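Local atomic coordinates of isocitrate dehydrogenase [NAD] subunit 1, mitochondrial (Saccharomyces cerevisiae, PDB entry 3BLX), a protein that catalyses the NAD+-dependent oxidative decarboxylation of isocitrate to 2-oxoglutarate in the citric acid cycle, and also binds the 5'-untranslated leaders of mitochondrial mRNAs. Residues D26-E31 with N284-T289; K78-T83 with V268-S273; A108-L113 with G255-A260. All coordinates share one frame; numbering follows the deposited sequence.

Overall arrangement
Read from the N terminus, the chain enters interaction 1 at Asp26, where helix 27-42 begins, then interaction 2 at the end of strand 75-80, then interaction 3 on strand 105-111. It returns in reverse order. Residues 255-260 close interaction 3, the innermost loop; residues 268-273 close interaction 2 around it; and residues 284-289 close interaction 1 around both, so the three contacts nest without crossing. Interactions 2 and 3 lie in one sheet, where strands 258-262 and 267-269 are neighbours. Interaction 1 leaves the sheet and joins helix 27-42 to the loop before helix 289-302, with Asp26 meeting Leu80 and His82 of interaction 2.

Interaction 1. Residues D26-E31 with N284-T289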
# COMPACT_ATOMS: atom_id res chain seq x y z
N ASP E 26 26.44 -14.13 -22.84
CA ASP E 26 27.06 -14.18 -24.16
C ASP E 26 27.56 -15.59 -24.48
O ASP E 26 27.10 -16.56 -23.88
CB ASP E 26 28.17 -13.11 -24.31
CG ASP E 26 29.43 -13.40 -23.49
OD1 ASP E 26 30.31 -12.52 -23.43
OD2 ASP E 26 29.55 -14.50 -22.90
N GLY E 27 28.48 -15.70 -25.42
CA GLY E 27 29.02 -16.98 -25.83
C GLY E 27 29.71 -17.78 -24.75
O GLY E 27 29.39 -18.96 -24.60
N VAL E 28 30.64 -17.17 -24.02
CA VAL E 28 31.31 -17.82 -22.91
C VAL E 28 30.35 -18.12 -21.77
O VAL E 28 30.41 -19.19 -21.16
CB VAL E 28 32.49 -16.98 -22.39
CG1 VAL E 28 33.07 -17.58 -21.10
CG2 VAL E 28 33.55 -16.84 -23.46
N GLY E 29 29.45 -17.18 -21.51
CA GLY E 29 28.41 -17.38 -20.51
C GLY E 29 27.57 -18.61 -20.82
O GLY E 29 27.25 -19.39 -19.94
N LYS E 30 27.23 -18.78 -22.09
CA LYS E 30 26.52 -19.98 -22.52
C LYS E 30 27.34 -21.27 -22.34
O LYS E 30 26.79 -22.29 -21.98
CB LYS E 30 26.00 -19.81 -23.94
CG LYS E 30 25.12 -20.92 -24.39
CD LYS E 30 24.21 -20.51 -25.52
CE LYS E 30 23.88 -21.72 -26.41
NZ LYS E 30 23.61 -22.96 -25.63
N GLU E 31 28.65 -21.22 -22.58
CA GLU E 31 29.50 -22.40 -22.37
C GLU E 31 29.46 -22.79 -20.90
O GLU E 31 29.20 -23.94 -20.58
CB GLU E 31 30.96 -22.15 -22.79
CG GLU E 31 31.22 -21.92 -24.28
CD GLU E 31 32.67 -21.48 -24.57
OE1 GLU E 31 32.89 -20.81 -25.61
OE2 GLU E 31 33.58 -21.79 -23.77
N ASN E 284 35.36 -23.22 -26.25
CA ASN E 284 35.43 -24.30 -25.27
C ASN E 284 36.66 -24.34 -24.39
O ASN E 284 37.17 -25.42 -24.11
CB ASN E 284 35.26 -25.64 -25.97
CG ASN E 284 34.68 -26.70 -25.05
OD1 ASN E 284 35.09 -27.86 -25.07
ND2 ASN E 284 33.70 -26.29 -24.24
N VAL E 285 37.14 -23.18 -23.94
CA VAL E 285 38.34 -23.16 -23.11
C VAL E 285 38.14 -22.57 -21.71
O VAL E 285 39.01 -22.72 -20.84
CB VAL E 285 39.51 -22.39 -23.81
CG1 VAL E 285 39.92 -23.09 -25.07
CG2 VAL E 285 39.11 -20.97 -24.11
N ALA E 286 37.00 -21.91 -21.51
CA ALA E 286 36.71 -21.14 -20.29
C ALA E 286 36.53 -22.01 -19.02
O ALA E 286 36.05 -23.13 -19.11
CB ALA E 286 35.51 -20.27 -20.51
N ASN E 287 36.93 -21.51 -17.86
CA ASN E 287 36.75 -22.24 -16.62
C ASN E 287 35.33 -22.10 -16.10
O ASN E 287 34.90 -20.98 -15.83
CB ASN E 287 37.74 -21.76 -15.56
CG ASN E 287 37.91 -22.75 -14.42
OD1 ASN E 287 37.18 -23.75 -14.35
ND2 ASN E 287 38.87 -22.49 -13.54
N PRO E 288 34.59 -23.22 -15.94
CA PRO E 288 33.19 -23.20 -15.50
C PRO E 288 33.06 -23.24 -13.98
O PRO E 288 31.95 -23.15 -13.50
CB PRO E 288 32.60 -24.49 -16.07
CG PRO E 288 33.76 -25.27 -16.58
CD PRO E 288 35.03 -24.60 -16.16
N THR E 289 34.18 -23.36 -13.26
CA THR E 289 34.17 -23.50 -11.80
C THR E 289 33.32 -22.45 -11.04
O THR E 289 32.54 -22.80 -10.16
CB THR E 289 35.63 -23.51 -11.24
OG1 THR E 289 36.34 -24.60 -11.81
CG2 THR E 289 35.65 -23.66 -9.76
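Asn287 OD1 is the best-held polar atom, gripped by two donors of one residue: the backbone N of Thr289 at 3.2 Å and the hydroxyl OG1 of Thr289 at 2.8 Å. The backbone bond two residues on makes an Asx turn, which caps the entry to helix 289-302; both donors sit above the plane of the Asn287 amide. At the other segment Asp26 is the N-cap of helix 27-42, the connection between parallel strands 17-25 and 47-51 in a beta-alpha-beta unit. Its OD2 takes the N-H of Gly29 almost straight, at 176°, while OD1 bonds to His82.

Between these two capped starts, the helix meets the loop through Val28 and Glu31. Glu31 sets CG anti to its carbonyl carbon (chi1 -66°) and then runs extended, laying its carboxylate alongside the backbone of Asn284, with OE2 3.5 Å from Asn284 CA. An alanine here would remove that carboxylate and would probably cost the helix most of its contact with Asn284. The side chain of Asn284 itself turns from the helix to helix 335-347, where it lies against Thr335 and Thr336. One turn back, Val28 places CG1 anti to its backbone N (chi1 172°), and that methyl meets Ala286 CB at 3.7 Å.

Interaction 2. Residues K78-T83 with V268-S273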
# COMPACT_ATOMS: atom_id res chain seq x y z
N LYS E 78 22.66 -16.77 -13.37
CA LYS E 78 23.01 -15.82 -14.39
C LYS E 78 24.45 -16.00 -14.85
O LYS E 78 25.35 -16.10 -14.02
CB LYS E 78 22.73 -14.41 -13.86
CG LYS E 78 23.43 -13.29 -14.57
CD LYS E 78 22.76 -11.99 -14.23
CE LYS E 78 23.76 -10.82 -14.15
NZ LYS E 78 24.77 -10.82 -15.25
N GLY E 79 24.67 -16.05 -16.16
CA GLY E 79 26.01 -16.09 -16.74
C GLY E 79 26.64 -14.72 -16.93
O GLY E 79 26.32 -13.77 -16.22
N LEU E 80 27.55 -14.59 -17.89
CA LEU E 80 28.24 -13.32 -18.08
C LEU E 80 28.04 -12.73 -19.46
O LEU E 80 27.85 -13.47 -20.42
CB LEU E 80 29.74 -13.48 -17.89
CG LEU E 80 30.29 -13.79 -16.51
CD1 LEU E 80 29.36 -13.20 -15.45
CD2 LEU E 80 30.46 -15.30 -16.37
N TRP E 81 28.07 -11.41 -19.53
CA TRP E 81 28.49 -10.70 -20.74
C TRP E 81 29.86 -10.10 -20.48
O TRP E 81 30.09 -9.48 -19.43
CB TRP E 81 27.53 -9.59 -21.09
CG TRP E 81 26.32 -10.09 -21.71
CD1 TRP E 81 26.07 -10.21 -23.04
CD2 TRP E 81 25.17 -10.57 -21.03
NE1 TRP E 81 24.82 -10.74 -23.23
CE2 TRP E 81 24.25 -10.97 -22.01
CE3 TRP E 81 24.83 -10.70 -19.67
CZ2 TRP E 81 23.00 -11.49 -21.69
CZ3 TRP E 81 23.60 -11.21 -19.35
CH2 TRP E 81 22.69 -11.60 -20.36
N HIS E 82 30.77 -10.29 -21.41
CA HIS E 82 32.10 -9.75 -21.24
C HIS E 82 32.27 -8.39 -21.93
O HIS E 82 33.35 -8.04 -22.40
CB HIS E 82 33.15 -10.78 -21.63
CG HIS E 82 33.06 -12.04 -20.83
ND1 HIS E 82 32.04 -12.95 -21.01
CD2 HIS E 82 33.84 -12.54 -19.85
CE1 HIS E 82 32.20 -13.97 -20.18
NE2 HIS E 82 33.28 -13.74 -19.46
N THR E 83 31.17 -7.63 -21.96
CA THR E 83 31.21 -6.19 -22.21
C THR E 83 31.67 -5.52 -20.91
O THR E 83 31.53 -6.08 -19.83
CB THR E 83 29.81 -5.63 -22.65
OG1 THR E 83 28.87 -5.71 -21.56
CG2 THR E 83 29.27 -6.41 -23.84
N VAL E 268 19.84 -13.99 -6.96
CA VAL E 268 20.37 -14.29 -8.28
C VAL E 268 21.81 -14.72 -8.12
O VAL E 268 22.63 -14.00 -7.55
CB VAL E 268 20.32 -13.05 -9.20
CG1 VAL E 268 21.14 -13.27 -10.45
CG2 VAL E 268 18.88 -12.67 -9.54
N PHE E 269 22.13 -15.91 -8.61
CA PHE E 269 23.47 -16.48 -8.42
C PHE E 269 24.31 -16.34 -9.67
O PHE E 269 23.79 -16.49 -10.78
CB PHE E 269 23.37 -17.92 -7.95
CG PHE E 269 22.70 -18.05 -6.62
CD1 PHE E 269 23.44 -18.09 -5.46
CD2 PHE E 269 21.32 -18.02 -6.53
CE1 PHE E 269 22.82 -18.17 -4.24
CE2 PHE E 269 20.69 -18.09 -5.32
CZ PHE E 269 21.45 -18.17 -4.16
N GLU E 270 25.59 -16.03 -9.50
CA GLU E 270 26.46 -15.64 -10.61
C GLU E 270 27.87 -15.47 -10.12
O GLU E 270 28.08 -15.09 -8.97
CB GLU E 270 26.00 -14.31 -11.22
CG GLU E 270 26.56 -13.08 -10.52
CD GLU E 270 26.46 -11.78 -11.35
OE1 GLU E 270 26.37 -11.86 -12.59
OE2 GLU E 270 26.49 -10.68 -10.75
N PRO E 271 28.84 -15.75 -10.98
CA PRO E 271 30.26 -15.64 -10.63
C PRO E 271 30.61 -14.27 -10.02
O PRO E 271 30.25 -13.21 -10.55
CB PRO E 271 30.97 -15.82 -11.97
CG PRO E 271 30.02 -16.61 -12.79
CD PRO E 271 28.65 -16.15 -12.38
N GLY E 272 31.34 -14.31 -8.90
CA GLY E 272 31.53 -13.16 -8.07
C GLY E 272 32.44 -12.08 -8.62
O GLY E 272 32.49 -10.98 -8.05
N SER E 273 33.17 -12.38 -9.69
CA SER E 273 34.11 -11.41 -10.24
C SER E 273 33.70 -10.93 -11.61
O SER E 273 34.38 -10.08 -12.20
CB SER E 273 35.52 -11.98 -10.28
OG SER E 273 36.24 -11.57 -9.13
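One backbone hydrogen bond joins the two segments: Lys78 N donates to Phe269 O at 2.8 Å, nearly along the axis of the carbonyl. Phe269 is also bonded through its backbone to Gly76, so this one residue bonds to two alternate residues of strand 75-80, the parallel pattern.

The charged contact pairs Lys78 with Glu270, which lie side by side and point the same way. Lys78 starts with CG anti to its backbone N (chi1 160°), then bends at chi3 and chi4, which brings NZ to 3.3 Å from Glu270 OE1 in a salt bridge. Glu270 holds CG between its backbone N and carbonyl carbon (chi1 86°), and its chain runs extended from there. Each charge has a stronger partner elsewhere: NZ bridges to Asp86, and Glu270 OE2 to Arg274, a chain of alternating charges around two buried groups, which would probably help keep both ionised.

The apolar contacts begin at the base of the lysine, where Lys78 CB rests 3.9 Å from Val268 CG1. Beyond it Leu80 and Pro271 reach toward each other tip to tip, CD2 of the leucine 3.8 Å from CG of the proline, whose ring also touches helix 289-302.

Such adjacent parallel strand ends belong to the central sheet of the isocitrate/isopropylmalate dehydrogenase fold. Here Glu270 lies about 7 Å, side chain to side chain, from Arg129, a substrate-binding residue by similarity.

Interaction 3. Residues A108-L113 with G255-A260; sequences ALFKSL and GLVAGA
Val257 holds CG1 anti to its backbone N (chi1 -179°) and CG2 anti to its carbonyl carbon, while Phe110 swings its ring anti to its own carbonyl carbon (chi1 -57°); together these torsions bring both valine methyls to the CD2-CE2 side of the ring. Phe110 CE2 lies 3.6 Å from Val257 CG1 and 3.8 Å from CG2, the two side chains crossing obliquely. The same CG1 rests against the carbonyl oxygen of Leu109. Elsewhere the ring packs on Leu125 and Val127 of strand 124-130, and Val257 on Ile251 of helix 237-251.

The backbones meet where strand 105-111 runs antiparallel to strand 258-262. Leu109 N donates to Ala258 O at 3.0 Å in a nearly straight bond, although the donor stands above the carbonyl plane. That oxygen also receives a CA-H contact from Ala108. Next along, Ala108 and Gly259 form a non-hydrogen-bonded pair with their CA atoms 4.4 Å apart.

Strand 105-111 is antiparallel to strand 124-130 as well, so it occupies the antiparallel middle of a sheet whose flanks are parallel, the topology of the isocitrate/isopropylmalate dehydrogenase fold. Leu109 and Ala258 share the face packed by helix 289-302, touching Leu297 and Leu293 respectively, whereas Ala108 points to the opposite face, its side chain about 7 Å from that of Arg129, a substrate-binding residue by similarity.

Where strand 105-111 has ended and strand 258-262 has yet to begin, Leu113 and Leu256 cross obliquely, the single methyl CD1 of Leu113 set against CB and CD2 of Leu256, with Leu256 CB 3.6 Å away.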
# COMPACT_ATOMS: atom_id res chain seq x y z
N ALA E 108 30.70 -12.13 -2.74
CA ALA E 108 31.70 -12.90 -3.46
C ALA E 108 32.53 -13.75 -2.49
O ALA E 108 33.00 -13.30 -1.45
CB ALA E 108 32.57 -12.00 -4.27
N LEU E 109 32.69 -15.03 -2.82
CA LEU E 109 33.45 -15.90 -1.93
C LEU E 109 34.83 -16.18 -2.51
O LEU E 109 34.96 -16.68 -3.63
CB LEU E 109 32.70 -17.21 -1.70
CG LEU E 109 31.26 -17.06 -1.25
CD1 LEU E 109 30.62 -18.44 -1.00
CD2 LEU E 109 31.26 -16.23 0.01
N PHE E 110 35.86 -15.84 -1.75
CA PHE E 110 37.22 -16.10 -2.18
C PHE E 110 37.91 -17.19 -1.33
O PHE E 110 38.63 -16.88 -0.38
CB PHE E 110 38.02 -14.81 -2.15
CG PHE E 110 37.43 -13.74 -2.98
CD1 PHE E 110 36.66 -12.74 -2.39
CD2 PHE E 110 37.60 -13.74 -4.36
CE1 PHE E 110 36.10 -11.73 -3.14
CE2 PHE E 110 37.03 -12.74 -5.13
CZ PHE E 110 36.28 -11.73 -4.52
N LYS E 111 37.65 -18.45 -1.65
CA LYS E 111 38.34 -19.55 -1.00
C LYS E 111 39.38 -20.15 -1.93
O LYS E 111 39.07 -20.50 -3.08
CB LYS E 111 37.37 -20.64 -0.54
CG LYS E 111 37.89 -21.40 0.67
CD LYS E 111 36.86 -22.35 1.22
CE LYS E 111 37.44 -23.19 2.35
NZ LYS E 111 36.47 -24.24 2.80
N SER E 112 40.61 -20.28 -1.42
CA SER E 112 41.70 -20.98 -2.13
C SER E 112 41.35 -22.46 -2.45
O SER E 112 40.72 -23.15 -1.65
CB SER E 112 43.00 -20.90 -1.33
OG SER E 112 43.73 -19.71 -1.61
N LEU E 113 41.77 -22.93 -3.62
CA LEU E 113 41.45 -24.30 -4.02
C LEU E 113 42.66 -25.23 -3.93
O LEU E 113 43.79 -24.82 -4.23
CB LEU E 113 40.90 -24.31 -5.44
CG LEU E 113 39.48 -23.76 -5.55
CD1 LEU E 113 39.43 -22.72 -6.66
CD2 LEU E 113 38.49 -24.89 -5.79
N GLY E 255 37.93 -17.10 -12.56
CA GLY E 255 37.31 -18.37 -12.91
C GLY E 255 37.01 -19.25 -11.72
O GLY E 255 36.36 -20.27 -11.88
N LEU E 256 37.45 -18.85 -10.53
CA LEU E 256 37.31 -19.67 -9.31
C LEU E 256 36.45 -19.06 -8.20
O LEU E 256 36.39 -19.59 -7.08
CB LEU E 256 38.69 -19.93 -8.73
CG LEU E 256 39.67 -20.51 -9.73
CD1 LEU E 256 41.10 -20.44 -9.19
CD2 LEU E 256 39.26 -21.92 -10.01
N VAL E 257 35.79 -17.95 -8.52
CA VAL E 257 35.10 -17.12 -7.54
C VAL E 257 33.60 -17.25 -7.58
O VAL E 257 32.97 -16.73 -8.49
CB VAL E 257 35.37 -15.66 -7.82
CG1 VAL E 257 34.66 -14.81 -6.78
CG2 VAL E 257 36.86 -15.39 -7.83
N ALA E 258 33.02 -17.90 -6.57
CA ALA E 258 31.55 -18.01 -6.49
C ALA E 258 30.92 -16.67 -6.09
O ALA E 258 31.56 -15.83 -5.47
CB ALA E 258 31.14 -19.11 -5.52
N GLY E 259 29.66 -16.47 -6.45
CA GLY E 259 29.01 -15.23 -6.12
C GLY E 259 27.51 -15.38 -5.98
O GLY E 259 26.91 -16.32 -6.53
N ALA E 260 26.91 -14.44 -5.25
CA ALA E 260 25.47 -14.39 -5.08
C ALA E 260 25.01 -12.97 -4.89
O ALA E 260 25.71 -12.15 -4.33
CB ALA E 260 25.03 -15.28 -3.90